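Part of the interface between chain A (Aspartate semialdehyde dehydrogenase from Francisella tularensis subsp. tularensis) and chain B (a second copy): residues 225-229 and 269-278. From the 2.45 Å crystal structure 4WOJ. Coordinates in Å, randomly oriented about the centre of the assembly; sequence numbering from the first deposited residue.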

# COMPACT_ATOMS: atom_id res chain seq x y z
N ALA A 225 12.83 0.70 3.47
CA ALA A 225 12.55 -0.36 4.44
C ALA A 225 11.72 0.18 5.60
O ALA A 225 11.99 1.28 6.10
CB ALA A 225 13.83 -0.96 4.96
N TYR A 226 10.72 -0.61 6.02
CA TYR A 226 9.73 -0.20 7.01
C TYR A 226 9.13 1.13 6.64
O TYR A 226 8.79 1.95 7.48
CB TYR A 226 10.34 -0.11 8.42
CG TYR A 226 10.97 -1.40 8.90
CD1 TYR A 226 10.20 -2.52 9.21
CD2 TYR A 226 12.36 -1.49 9.05
CE1 TYR A 226 10.82 -3.70 9.66
CE2 TYR A 226 12.97 -2.66 9.48
CZ TYR A 226 12.21 -3.76 9.80
OH TYR A 226 12.86 -4.90 10.22
N ASN A 227 8.99 1.37 5.35
CA ASN A 227 8.49 2.64 4.89
C ASN A 227 7.61 2.51 3.66
O ASN A 227 7.43 1.44 3.14
CB ASN A 227 9.65 3.58 4.67
CG ASN A 227 9.25 5.02 4.82
OD1 ASN A 227 8.21 5.33 5.40
ND2 ASN A 227 10.08 5.93 4.30
N LEU A 228 7.05 3.64 3.23
CA LEU A 228 6.24 3.77 2.03
C LEU A 228 6.69 5.02 1.34
O LEU A 228 6.90 6.00 2.02
CB LEU A 228 4.76 4.00 2.44
CG LEU A 228 3.80 2.84 2.45
CD1 LEU A 228 4.35 1.74 3.35
CD2 LEU A 228 2.41 3.26 2.93
N LEU A 229 6.69 5.05 0.01
CA LEU A 229 6.95 6.29 -0.73
C LEU A 229 5.88 6.64 -1.77
O LEU A 229 5.84 6.08 -2.90
CB LEU A 229 8.30 6.21 -1.41
CG LEU A 229 9.48 5.73 -0.54
CD1 LEU A 229 10.71 5.53 -1.44
CD2 LEU A 229 9.81 6.70 0.59
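Chain B (269-278) RVPSLRSHSQ

The chain B stretch is best placed on chain A by its backbone angles first and its contacts second. From Val B270 to Arg B274 it is loop or turn; from Ser B275 to Gln B278 it is a strand that continues later in the chain, with phi between -90° and -154° and psi between 124° and 157°. Chain A has no regular helix or strand here, and no direct hydrogen bond joins the two stretches, so the contact is not a sheet pairing. The CA atoms of Tyr A226 and Ser B272 are the nearest pair across it, 4.6 Å apart, and together the stretches bury 328 Å².

Arg B269 is out of reach of the chain A stretch. Contact begins at Val B270, extended at phi/psi -131/166, whose CA-to-CB bond points toward chain A. With chi1 at -61° (m), its CG2 lies 4.1 Å from CD1 of Leu A228, an apolar contact between branched side chains.

Pro B271 (phi/psi -83/56) interrupts the extended path, and a weak backbone hydrogen bond spans it, from Ser B272 N to Val B270 O at 2.9 Å. Its ring stays clear of the chain A stretch, the nearest approach being 5.3 Å from Pro B271 CB to Tyr A226 CD1; the carbonyl makes the close approach. Pro B271 O is 3.2 Å from Tyr A226 CA with an angle of 172° at the hydrogen, the nearly linear geometry of a CA-H...O contact. Tyr A226 has a positive phi (50/34). Water 1 adds a link between the same two residues: it accepts from Tyr A226 N at 3.0 Å and donates weakly to Pro B271 O at 3.5 Å.

Ser B272 returns to extended angles (-106/163), and its CA-to-CB bond points sideways. Its OG receives a hydrogen bond from water 2 at 2.8 Å, and the same water donates to Asn A227 O at 3.0 Å, so a single solvent molecule bridges a side chain of B to the backbone of A. The hydroxyl also touches carbon, with Ser B272 OG 3.5 Å from Leu A228 CD1.

Leu B273 (-97/-53) likewise starts sideways, but in its m,t rotamer the end of the side chain comes nearer. Its CG is 4.0 Å from Tyr A226 CD1, and its CD1 lies over one face of the tyrosine ring. This packing helps make Tyr A226 the most heavily covered residue of the contact, at 87 Å².

Arg B274, Ser B275 and His B276 cover none of chain A's stretch: the first two are out of reach and the third points away. The strand brings the chain back at Ser B277, whose CA-to-CB bond points toward chain A and whose OG lies 3.3 Å from Leu A228 CD2. Leu A228 therefore meets both the early loop and the later strand: its CD1 approaches Val B270 and Ser B272, while CD2 reaches Ser B277. Gln B278 points away again, as expected from the alternation of side chains along a strand.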

# COMPACT_ATOMS: atom_id res chain seq x y z
N ARG B 269 -2.40 -4.96 5.04
CA ARG B 269 -1.32 -4.94 5.95
C ARG B 269 -0.04 -4.84 5.17
O ARG B 269 0.12 -5.55 4.14
CB ARG B 269 -1.31 -6.24 6.77
CG ARG B 269 -0.38 -6.16 7.92
CD ARG B 269 -0.93 -5.22 8.95
NE ARG B 269 -1.89 -5.86 9.81
CZ ARG B 269 -2.70 -5.21 10.63
NH1 ARG B 269 -2.72 -3.88 10.68
NH2 ARG B 269 -3.53 -5.90 11.40
N VAL B 270 0.84 -3.92 5.61
CA VAL B 270 2.17 -3.69 4.96
C VAL B 270 3.27 -3.68 6.01
O VAL B 270 2.95 -3.61 7.20
CB VAL B 270 2.25 -2.37 4.15
CG1 VAL B 270 1.21 -2.37 3.02
CG2 VAL B 270 2.09 -1.16 5.07
N PRO B 271 4.56 -3.77 5.59
CA PRO B 271 5.66 -3.88 6.52
C PRO B 271 6.09 -2.53 7.06
O PRO B 271 7.27 -2.17 6.94
CB PRO B 271 6.80 -4.51 5.68
CG PRO B 271 6.19 -4.89 4.37
CD PRO B 271 5.02 -4.01 4.21
N SER B 272 5.14 -1.81 7.64
CA SER B 272 5.40 -0.62 8.41
C SER B 272 5.22 -0.96 9.88
O SER B 272 4.58 -1.93 10.23
CB SER B 272 4.41 0.48 8.04
OG SER B 272 4.68 0.98 6.76
N LEU B 273 5.76 -0.13 10.74
CA LEU B 273 5.70 -0.39 12.14
C LEU B 273 4.56 0.31 12.91
O LEU B 273 3.86 -0.39 13.63
CB LEU B 273 7.05 -0.11 12.74
CG LEU B 273 8.18 -1.07 12.28
CD1 LEU B 273 9.55 -0.58 12.75
CD2 LEU B 273 7.99 -2.52 12.72
N ARG B 274 4.38 1.63 12.82
CA ARG B 274 3.32 2.27 13.62
C ARG B 274 2.48 3.35 12.97
O ARG B 274 1.57 3.87 13.59
CB ARG B 274 3.84 2.80 14.96
CG ARG B 274 5.21 3.44 14.94
CD ARG B 274 5.55 4.05 16.28
NE ARG B 274 4.53 4.90 16.85
CZ ARG B 274 4.54 5.36 18.10
NH1 ARG B 274 5.54 5.02 18.94
NH2 ARG B 274 3.55 6.17 18.54
N SER B 275 2.73 3.63 11.70
CA SER B 275 1.95 4.61 11.01
C SER B 275 1.06 4.01 9.91
O SER B 275 1.53 3.22 9.10
CB SER B 275 2.87 5.66 10.45
OG SER B 275 3.13 6.61 11.44
N HIS B 276 -0.24 4.34 9.94
CA HIS B 276 -1.16 3.89 8.88
C HIS B 276 -1.18 4.91 7.80
O HIS B 276 -1.27 6.09 8.10
CB HIS B 276 -2.57 3.66 9.37
CG HIS B 276 -2.71 2.46 10.26
ND1 HIS B 276 -1.69 1.56 10.44
CD2 HIS B 276 -3.74 2.01 11.01
CE1 HIS B 276 -2.08 0.61 11.27
NE2 HIS B 276 -3.32 0.87 11.63
N SER B 277 -1.03 4.45 6.57
CA SER B 277 -1.15 5.30 5.44
C SER B 277 -2.43 4.95 4.67
O SER B 277 -2.96 3.85 4.76
CB SER B 277 0.06 5.24 4.54
OG SER B 277 1.26 5.33 5.27
N GLN B 278 -2.90 5.91 3.91
CA GLN B 278 -4.19 5.80 3.22
C GLN B 278 -4.19 6.67 1.99
O GLN B 278 -4.01 7.87 2.11
CB GLN B 278 -5.34 6.28 4.13
CG GLN B 278 -5.77 5.28 5.16
CD GLN B 278 -6.94 5.69 6.01
OE1 GLN B 278 -6.78 6.27 7.06
NE2 GLN B 278 -8.14 5.31 5.59
O HOH W 1 9.97 -3.32 5.07
O HOH W 2 5.79 -0.59 4.68